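Local atomic coordinates of DNA polymerase sliding clamp 2 (Sulfolobus tokodaii, PDB entry 3AIZ), a protein that serves as a subunit of a DNA-encircling ring, a moving platform that tethers DNA polymerase and other proteins to DNA during high-speed replication. Residues 155-161 and 196-202; 164-168 and 179-183; 65-70 and 116-122. All blocks are in the same frame, centred on the assembly; numbering follows the deposited sequence.

From the N terminus, interaction 3 comes first: residues 65-70 and 116-122 close a 45-residue loop, which holds helix 72-80 and strands 88-93 and 97-104, within the N-terminal PCNA domain. Interactions 1 and 2 follow in the C-terminal domain, on the opposite side of the chain's centre, about 37 and 43 Å from interaction 3 between centres. Interaction 1 opens at 155-161 and closes at 196-202; interaction 2, a hairpin pairing, is nested inside that loop. All three reach one continuous sheet, but only interactions 1 and 2 touch, through the neighbouring strands 156-161 and 165-172: Ser-160 O lies 2.6 Å from Thr-167 N, a probable hydrogen bond, and Ala-161 CB packs 3.7 Å from Val-166 CG2.

Interaction 1 of 3, residues 155-161 and 196-202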
loop_
_atom_site.group_PDB
_atom_site.type_symbol
_atom_site.label_atom_id
_atom_site.label_comp_id
_atom_site.label_asym_id
_atom_site.label_seq_id
_atom_site.Cartn_x
_atom_site.Cartn_y
_atom_site.Cartn_z
ATOM N N GLU A 155 -31.604 -0.726 -26.390
ATOM C CA GLU A 155 -31.420 0.720 -26.385
ATOM C C GLU A 155 -32.661 1.393 -25.799
ATOM O O GLU A 155 -32.608 2.535 -25.341
ATOM C CB GLU A 155 -31.146 1.229 -27.802
ATOM C CG GLU A 155 -30.694 2.681 -27.869
ATOM C CD GLU A 155 -30.124 3.052 -29.229
ATOM O OE1 GLU A 155 -29.935 2.142 -30.065
ATOM O OE2 GLU A 155 -29.862 4.252 -29.459
ATOM N N GLU A 156 -33.775 0.667 -25.817
ATOM C CA GLU A 156 -35.010 1.112 -25.182
ATOM C C GLU A 156 -35.578 -0.004 -24.316
ATOM O O GLU A 156 -35.690 -1.146 -24.759
ATOM C CB GLU A 156 -36.049 1.507 -26.229
ATOM C CG GLU A 156 -35.715 2.753 -27.024
ATOM C CD GLU A 156 -36.828 3.133 -27.983
ATOM O OE1 GLU A 156 -37.815 2.371 -28.077
ATOM O OE2 GLU A 156 -36.717 4.191 -28.640
ATOM N N VAL A 157 -35.941 0.329 -23.083
ATOM C CA VAL A 157 -36.560 -0.640 -22.189
ATOM C C VAL A 157 -38.074 -0.521 -22.245
ATOM O O VAL A 157 -38.625 0.567 -22.086
ATOM C CB VAL A 157 -36.123 -0.434 -20.730
ATOM C CG1 VAL A 157 -36.787 -1.465 -19.834
ATOM C CG2 VAL A 157 -34.617 -0.519 -20.609
ATOM N N GLU A 158 -38.747 -1.642 -22.476
ATOM C CA GLU A 158 -40.201 -1.671 -22.409
ATOM C C GLU A 158 -40.659 -2.352 -21.127
ATOM O O GLU A 158 -40.558 -3.571 -20.990
ATOM C CB GLU A 158 -40.795 -2.385 -23.623
ATOM C CG GLU A 158 -42.289 -2.644 -23.499
ATOM C CD GLU A 158 -42.893 -3.218 -24.763
ATOM O OE1 GLU A 158 -42.605 -2.684 -25.857
ATOM O OE2 GLU A 158 -43.663 -4.198 -24.663
ATOM N N ILE A 159 -41.150 -1.557 -20.185
ATOM C CA ILE A 159 -41.673 -2.099 -18.941
ATOM C C ILE A 159 -43.193 -2.210 -19.018
ATOM O O ILE A 159 -43.868 -1.303 -19.505
ATOM C CB ILE A 159 -41.252 -1.249 -17.722
ATOM C CG1 ILE A 159 -41.625 -1.957 -16.419
ATOM C CG2 ILE A 159 -41.878 0.135 -17.785
ATOM C CD1 ILE A 159 -41.047 -1.302 -15.183
ATOM N N SER A 160 -43.723 -3.335 -18.552
ATOM C CA SER A 160 -45.159 -3.576 -18.588
ATOM C C SER A 160 -45.548 -4.560 -17.497
ATOM O O SER A 160 -44.739 -5.385 -17.082
ATOM C CB SER A 160 -45.579 -4.119 -19.956
ATOM O OG SER A 160 -45.028 -5.403 -20.183
ATOM N N ALA A 161 -46.789 -4.476 -17.033
ATOM C CA ALA A 161 -47.226 -5.331 -15.939
ATOM C C ALA A 161 -48.683 -5.751 -16.054
ATOM O O ALA A 161 -49.536 -4.971 -16.470
ATOM C CB ALA A 161 -46.978 -4.644 -14.601
ATOM N N SER A 196 -50.537 -2.209 -17.551
ATOM C CA SER A 196 -49.923 -1.000 -18.085
ATOM C C SER A 196 -48.624 -1.299 -18.822
ATOM O O SER A 196 -47.998 -2.334 -18.604
ATOM C CB SER A 196 -49.666 0.005 -16.960
ATOM O OG SER A 196 -50.858 0.292 -16.251
ATOM N N LYS A 197 -48.222 -0.379 -19.693
ATOM C CA LYS A 197 -47.020 -0.557 -20.497
ATOM C C LYS A 197 -46.426 0.781 -20.926
ATOM O O LYS A 197 -47.150 1.695 -21.313
ATOM C CB LYS A 197 -47.322 -1.419 -21.725
ATOM C CG LYS A 197 -46.255 -1.362 -22.804
ATOM C CD LYS A 197 -46.254 -2.627 -23.648
ATOM C CE LYS A 197 -47.630 -2.918 -24.228
ATOM N NZ LYS A 197 -47.656 -4.221 -24.953
ATOM N N ALA A 198 -45.104 0.886 -20.853
ATOM C CA ALA A 198 -44.409 2.103 -21.251
ATOM C C ALA A 198 -42.991 1.795 -21.712
ATOM O O ALA A 198 -42.447 0.732 -21.415
ATOM C CB ALA A 198 -44.388 3.100 -20.105
ATOM N N VAL A 199 -42.397 2.733 -22.441
ATOM C CA VAL A 199 -41.030 2.581 -22.922
ATOM C C VAL A 199 -40.163 3.719 -22.393
ATOM O O VAL A 199 -40.606 4.865 -22.332
ATOM C CB VAL A 199 -40.979 2.580 -24.460
ATOM C CG1 VAL A 199 -39.554 2.376 -24.947
ATOM C CG2 VAL A 199 -41.895 1.506 -25.015
ATOM N N TYR A 200 -38.930 3.402 -22.009
ATOM C CA TYR A 200 -38.013 4.412 -21.490
ATOM C C TYR A 200 -36.605 4.234 -22.045
ATOM O O TYR A 200 -36.236 3.148 -22.491
ATOM C CB TYR A 200 -37.975 4.372 -19.961
ATOM C CG TYR A 200 -39.334 4.490 -19.316
ATOM C CD1 TYR A 200 -40.016 3.363 -18.883
ATOM C CD2 TYR A 200 -39.938 5.728 -19.148
ATOM C CE1 TYR A 200 -41.260 3.465 -18.296
ATOM C CE2 TYR A 200 -41.182 5.842 -18.562
ATOM C CZ TYR A 200 -41.839 4.707 -18.138
ATOM O OH TYR A 200 -43.078 4.813 -17.553
ATOM N N SER A 201 -35.823 5.307 -22.011
ATOM C CA SER A 201 -34.439 5.266 -22.464
ATOM C C SER A 201 -33.588 4.400 -21.540
ATOM O O SER A 201 -33.614 4.573 -20.322
ATOM C CB SER A 201 -33.862 6.681 -22.532
ATOM O OG SER A 201 -32.483 6.655 -22.855
ATOM N N ILE A 202 -32.838 3.467 -22.120
ATOM C CA ILE A 202 -31.957 2.609 -21.338
ATOM C C ILE A 202 -30.856 3.423 -20.674
ATOM O O ILE A 202 -30.497 3.175 -19.525
ATOM C CB ILE A 202 -31.315 1.503 -22.195
ATOM C CG1 ILE A 202 -32.379 0.517 -22.669
ATOM C CG2 ILE A 202 -30.243 0.767 -21.406
ATOM C CD1 ILE A 202 -31.836 -0.857 -22.968
#
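The ring of Tyr-200 meets Ile-159 edge-on, CE1 lying 3.4 Å from Ile-159 CG2, on the buried face of an antiparallel strand pair in the C-terminal PCNA domain. Strands 156-161 and 196-201 are sequence-distant neighbours in the domain's sheet, their axes 4.7 Å apart at closest and their N-to-C directions at 155°, so the ladder is twisted. The hydrogen-bonded pairs are Val-157 with Tyr-200, Ile-159 with Ala-198 and Ala-161 with Ser-196. Five of their six backbone bonds measure 2.9 Å, for instance Val-157 N to Tyr-200 O and Ala-198 N to Ile-159 O; Ser-196 N to Ala-161 O is 3.1 Å. The non-hydrogen-bonded pairs add CA-H...O contacts, such as Val-199 CA to Val-157 O at 3.2 Å.

Val-157, Ile-159 and Tyr-200 share one face, where Leu-150 of helix 140-150 packs on Val-157 and Phe-222 touches both Ile-159 and Tyr-200; Tyr-200 OH is hydrogen-bonded to Ile-226 O. In PCNA rings such helices line the DNA channel and the sheets form the outer layer, so this face is the seam between the two. Glu-156, Glu-158, Lys-197 and Val-199 lie on the other face. There Glu-158 OE2 touches Lys-197 CD at 3.2 Å but stays 4.0 Å from NZ, beyond a salt bridge. Past Ser-201, the N-cap residue of helix 202-211, Ile-202 turns back over the strand start: its CG1 lies 3.2 Å from Val-157 CG2, and its N makes a weak 3.4 Å hydrogen bond to Glu-155 O.

Interaction 2 of 3, residues 164-168 and 179-183; sequences NTVTL and SLLKQ
Two extended strands, 165-168 and 179-183, run antiparallel at 161° with axes 4.7 Å apart at closest. The register pairs Val-166 with Leu-181 and Leu-168 with Ser-179 as hydrogen-bonded pairs, CA-CA 5.0 and 5.4 Å, and Thr-167 with Leu-180 as the non-hydrogen-bonded pair between them, CA-CA 4.8 Å. The backbone N-H and C=O of Val-166, Leu-168, Ser-179 and Leu-181 are all satisfied across the ladder. Val-166 N to Leu-181 O and Leu-181 N to Val-166 O are both 2.8 Å and nearly linear (174° and 179°); Leu-168 N to Ser-179 O and Ser-179 N to Leu-168 O are both 3.1 Å, the latter bent to 141°. Thr-167 sends its backbone bonding the other way, to Ser-160 on strand 156-161. At the start, Asp-162 OD1 accepts from Asn-164 N and, weakly, from Thr-165 N; at the far end Gln-183 NE2 donates to Lys-188 O.

Val-166 (chi1 t), Leu-168 (m, p) and Leu-181 (m, t) lie on the buried face, with Val-166 CB 4.2 Å from Leu-181 CB and Leu-168 CD1 4.2 Å from Leu-181 CD1; Ile-146 of helix 140-150 packs on both leucines. On the other face Leu-180, chi1 m, brings CD2 to 3.2 Å from Thr-167 OG1, and Lys-182 CE lies 3.3 Å from Thr-165 OG1. Ser-179 and Leu-180 also pair with an antiparallel strand of the neighbouring PCNA3 chain. The arrangement is a beta hairpin whose second strand carries the sheet across the subunit interface, as is typical of PCNA rings.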
loop_
_atom_site.group_PDB
_atom_site.type_symbol
_atom_site.label_atom_id
_atom_site.label_comp_id
_atom_site.label_asym_id
_atom_site.label_seq_id
_atom_site.Cartn_x
_atom_site.Cartn_y
_atom_site.Cartn_z
ATOM N N ASN A 164 -50.033 -9.680 -11.740
ATOM C CA ASN A 164 -49.069 -10.365 -10.879
ATOM C C ASN A 164 -47.610 -10.321 -11.334
ATOM O O ASN A 164 -46.739 -10.881 -10.671
ATOM C CB ASN A 164 -49.487 -11.826 -10.677
ATOM C CG ASN A 164 -50.766 -11.964 -9.874
ATOM O OD1 ASN A 164 -51.192 -11.030 -9.194
ATOM N ND2 ASN A 164 -51.381 -13.139 -9.946
ATOM N N THR A 165 -47.337 -9.661 -12.455
ATOM C CA THR A 165 -45.995 -9.700 -13.029
ATOM C C THR A 165 -45.572 -8.394 -13.696
ATOM O O THR A 165 -46.316 -7.822 -14.490
ATOM C CB THR A 165 -45.868 -10.841 -14.061
ATOM O OG1 THR A 165 -46.134 -12.098 -13.426
ATOM C CG2 THR A 165 -44.472 -10.867 -14.664
ATOM N N VAL A 166 -44.368 -7.932 -13.370
ATOM C CA VAL A 166 -43.776 -6.784 -14.047
ATOM C C VAL A 166 -42.681 -7.274 -14.988
ATOM O O VAL A 166 -41.810 -8.046 -14.590
ATOM C CB VAL A 166 -43.185 -5.767 -13.051
ATOM C CG1 VAL A 166 -42.557 -4.599 -13.793
ATOM C CG2 VAL A 166 -44.259 -5.272 -12.097
ATOM N N THR A 167 -42.728 -6.822 -16.237
ATOM C CA THR A 167 -41.821 -7.317 -17.265
ATOM C C THR A 167 -41.014 -6.196 -17.915
ATOM O O THR A 167 -41.561 -5.158 -18.279
ATOM C CB THR A 167 -42.597 -8.067 -18.366
ATOM O OG1 THR A 167 -43.303 -9.173 -17.789
ATOM C CG2 THR A 167 -41.652 -8.575 -19.439
ATOM N N LEU A 168 -39.710 -6.415 -18.055
ATOM C CA LEU A 168 -38.847 -5.475 -18.763
ATOM C C LEU A 168 -38.220 -6.161 -19.973
ATOM O O LEU A 168 -37.741 -7.290 -19.869
ATOM C CB LEU A 168 -37.756 -4.927 -17.838
ATOM C CG LEU A 168 -38.203 -4.088 -16.636
ATOM C CD1 LEU A 168 -38.711 -4.976 -15.509
ATOM C CD2 LEU A 168 -37.065 -3.212 -16.144
ATOM N N SER A 179 -36.518 -9.653 -18.350
ATOM C CA SER A 179 -36.572 -10.045 -16.946
ATOM C C SER A 179 -37.998 -9.966 -16.413
ATOM O O SER A 179 -38.815 -9.191 -16.911
ATOM C CB SER A 179 -35.645 -9.170 -16.101
ATOM O OG SER A 179 -35.977 -7.799 -16.227
ATOM N N LEU A 180 -38.290 -10.775 -15.400
ATOM C CA LEU A 180 -39.621 -10.813 -14.809
ATOM C C LEU A 180 -39.556 -10.580 -13.307
ATOM O O LEU A 180 -38.846 -11.286 -12.589
ATOM C CB LEU A 180 -40.295 -12.156 -15.095
ATOM C CG LEU A 180 -40.373 -12.577 -16.563
ATOM C CD1 LEU A 180 -40.961 -13.974 -16.692
ATOM C CD2 LEU A 180 -41.182 -11.572 -17.369
ATOM N N LEU A 181 -40.299 -9.587 -12.836
ATOM C CA LEU A 181 -40.357 -9.291 -11.413
ATOM C C LEU A 181 -41.739 -9.627 -10.866
ATOM O O LEU A 181 -42.753 -9.164 -11.388
ATOM C CB LEU A 181 -40.022 -7.821 -11.159
ATOM C CG LEU A 181 -38.732 -7.319 -11.810
ATOM C CD1 LEU A 181 -38.449 -5.878 -11.416
ATOM C CD2 LEU A 181 -37.560 -8.213 -11.441
ATOM N N LYS A 182 -41.774 -10.444 -9.820
ATOM C CA LYS A 182 -43.033 -10.866 -9.218
ATOM C C LYS A 182 -42.962 -10.700 -7.706
ATOM O O LYS A 182 -41.897 -10.425 -7.155
ATOM C CB LYS A 182 -43.330 -12.325 -9.573
ATOM C CG LYS A 182 -43.050 -12.674 -11.028
ATOM C CD LYS A 182 -43.362 -14.130 -11.341
ATOM C CE LYS A 182 -44.862 -14.379 -11.399
ATOM N NZ LYS A 182 -45.183 -15.730 -11.945
ATOM N N GLN A 183 -44.100 -10.865 -7.038
ATOM C CA GLN A 183 -44.143 -10.790 -5.584
ATOM C C GLN A 183 -43.158 -11.775 -4.961
ATOM O O GLN A 183 -43.028 -12.910 -5.421
ATOM C CB GLN A 183 -45.557 -11.079 -5.078
ATOM C CG GLN A 183 -45.686 -11.065 -3.567
ATOM C CD GLN A 183 -45.428 -9.693 -2.979
ATOM O OE1 GLN A 183 -45.931 -8.686 -3.479
ATOM N NE2 GLN A 183 -44.642 -9.646 -1.909
#

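Interaction 3 of 3, residues 65-70 and 116-122; sequences PLGIKI and KGEKTSI
Pro-65 leads into the strand and sets its CB 3.3 Å from Ile-122 CD1 (Ile-122 chi1 m, chi2 t). Leu-66, chi1 t, points its CA-to-CB bond away, yet CD1 returns to 4.3 Å from Lys-119 CD. Gly-67 forms a hydrogen-bonded antiparallel pair with Thr-120, CA-CA 5.2 Å: Thr-120 N donates to Gly-67 O at 2.8 Å, while Gly-67 N to Thr-120 O is weak at 3.3 Å. The segment axes run at 149°, 4.7 Å apart at closest. Ile-68 faces Lys-119 (CA-CA 4.7 Å); this pairing joins strand 66-71 to strand 109-120 in the sheet of the N-terminal PCNA domain, with strand 25-30 on the far side of 66-71. Lys-119 NZ forms a salt bridge with Glu-93. Lys-69 N donates to Glu-118 O at 2.8 Å. Ile-70, chi1 p, keeps CG2 4.4 Å from Gly-117 CA, which also lies 3.1 Å from Lys-69 O; a CB on Gly-117 would clash with that oxygen.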
loop_
_atom_site.group_PDB
_atom_site.type_symbol
_atom_site.label_atom_id
_atom_site.label_comp_id
_atom_site.label_asym_id
_atom_site.label_seq_id
_atom_site.Cartn_x
_atom_site.Cartn_y
_atom_site.Cartn_z
ATOM N N PRO A 65 -39.722 31.328 3.484
ATOM C CA PRO A 65 -39.164 30.551 2.373
ATOM C C PRO A 65 -37.972 31.241 1.717
ATOM O O PRO A 65 -37.951 32.466 1.605
ATOM C CB PRO A 65 -40.335 30.473 1.395
ATOM C CG PRO A 65 -41.533 30.477 2.270
ATOM C CD PRO A 65 -41.195 31.364 3.441
ATOM N N LEU A 66 -36.991 30.451 1.290
ATOM C CA LEU A 66 -35.775 30.992 0.695
ATOM C C LEU A 66 -34.928 29.885 0.072
ATOM O O LEU A 66 -34.941 28.745 0.537
ATOM C CB LEU A 66 -34.974 31.761 1.751
ATOM C CG LEU A 66 -33.631 32.375 1.352
ATOM C CD1 LEU A 66 -33.362 33.641 2.152
ATOM C CD2 LEU A 66 -32.502 31.372 1.532
ATOM N N GLY A 67 -34.195 30.226 -0.984
ATOM C CA GLY A 67 -33.338 29.266 -1.658
ATOM C C GLY A 67 -31.904 29.746 -1.781
ATOM O O GLY A 67 -31.657 30.899 -2.134
ATOM N N ILE A 68 -30.955 28.861 -1.492
ATOM C CA ILE A 68 -29.542 29.213 -1.559
ATOM C C ILE A 68 -28.812 28.397 -2.620
ATOM O O ILE A 68 -28.691 27.178 -2.504
ATOM C CB ILE A 68 -28.839 28.997 -0.206
ATOM C CG1 ILE A 68 -29.716 29.499 0.942
ATOM C CG2 ILE A 68 -27.484 29.686 -0.194
ATOM C CD1 ILE A 68 -29.079 29.349 2.307
ATOM N N LYS A 69 -28.323 29.076 -3.652
ATOM C CA LYS A 69 -27.577 28.418 -4.719
ATOM C C LYS A 69 -26.129 28.192 -4.294
ATOM O O LYS A 69 -25.352 29.138 -4.183
ATOM C CB LYS A 69 -27.634 29.251 -6.000
ATOM C CG LYS A 69 -26.983 28.596 -7.205
ATOM C CD LYS A 69 -27.273 29.381 -8.473
ATOM C CE LYS A 69 -26.645 28.722 -9.691
ATOM N NZ LYS A 69 -25.159 28.718 -9.611
ATOM N N ILE A 70 -25.773 26.932 -4.058
ATOM C CA ILE A 70 -24.450 26.594 -3.544
ATOM C C ILE A 70 -23.702 25.612 -4.441
ATOM O O ILE A 70 -24.296 24.960 -5.299
ATOM C CB ILE A 70 -24.545 25.982 -2.136
ATOM C CG1 ILE A 70 -25.161 24.584 -2.208
ATOM C CG2 ILE A 70 -25.354 26.884 -1.218
ATOM C CD1 ILE A 70 -25.240 23.885 -0.873
ATOM N N LYS A 116 -20.016 29.912 0.185
ATOM C CA LYS A 116 -20.531 31.100 -0.484
ATOM C C LYS A 116 -21.669 30.692 -1.406
ATOM O O LYS A 116 -21.519 29.784 -2.223
ATOM C CB LYS A 116 -19.430 31.799 -1.283
ATOM C CG LYS A 116 -18.310 32.376 -0.431
ATOM C CD LYS A 116 -17.298 33.132 -1.280
ATOM C CE LYS A 116 -16.203 33.744 -0.419
ATOM N NZ LYS A 116 -15.224 34.520 -1.230
ATOM N N GLY A 117 -22.811 31.359 -1.271
ATOM C CA GLY A 117 -23.974 31.015 -2.066
ATOM C C GLY A 117 -24.927 32.168 -2.306
ATOM O O GLY A 117 -25.291 32.891 -1.381
ATOM N N GLU A 118 -25.329 32.334 -3.560
ATOM C CA GLU A 118 -26.307 33.349 -3.928
ATOM C C GLU A 118 -27.671 33.017 -3.332
ATOM O O GLU A 118 -28.108 31.868 -3.368
ATOM C CB GLU A 118 -26.417 33.448 -5.451
ATOM C CG GLU A 118 -27.509 34.385 -5.941
ATOM C CD GLU A 118 -27.732 34.291 -7.440
ATOM O OE1 GLU A 118 -27.063 33.460 -8.091
ATOM O OE2 GLU A 118 -28.577 35.045 -7.967
ATOM N N LYS A 119 -28.337 34.025 -2.780
ATOM C CA LYS A 119 -29.686 33.846 -2.255
ATOM C C LYS A 119 -30.723 34.242 -3.300
ATOM O O LYS A 119 -30.641 35.317 -3.893
ATOM C CB LYS A 119 -29.884 34.658 -0.974
ATOM C CG LYS A 119 -29.070 34.158 0.206
ATOM C CD LYS A 119 -29.361 34.967 1.458
ATOM C CE LYS A 119 -28.561 34.455 2.643
ATOM N NZ LYS A 119 -28.781 35.285 3.860
ATOM N N THR A 120 -31.694 33.364 -3.524
ATOM C CA THR A 120 -32.722 33.602 -4.530
ATOM C C THR A 120 -34.112 33.257 -4.009
ATOM O O THR A 120 -34.297 32.991 -2.820
ATOM C CB THR A 120 -32.465 32.775 -5.805
ATOM O OG1 THR A 120 -32.404 31.383 -5.469
ATOM C CG2 THR A 120 -31.157 33.192 -6.459
ATOM N N SER A 121 -35.086 33.273 -4.910
ATOM C CA SER A 121 -36.443 32.867 -4.578
ATOM C C SER A 121 -36.595 31.370 -4.818
ATOM O O SER A 121 -36.009 30.820 -5.751
ATOM C CB SER A 121 -37.458 33.651 -5.414
ATOM O OG SER A 121 -37.184 33.519 -6.798
ATOM N N ILE A 122 -37.381 30.714 -3.970
ATOM C CA ILE A 122 -37.537 29.266 -4.037
ATOM C C ILE A 122 -37.963 28.774 -5.415
ATOM O O ILE A 122 -38.923 29.278 -6.000
ATOM C CB ILE A 122 -38.544 28.756 -2.991
ATOM C CG1 ILE A 122 -38.002 28.983 -1.581
ATOM C CG2 ILE A 122 -38.840 27.280 -3.211
ATOM C CD1 ILE A 122 -38.785 28.271 -0.511
#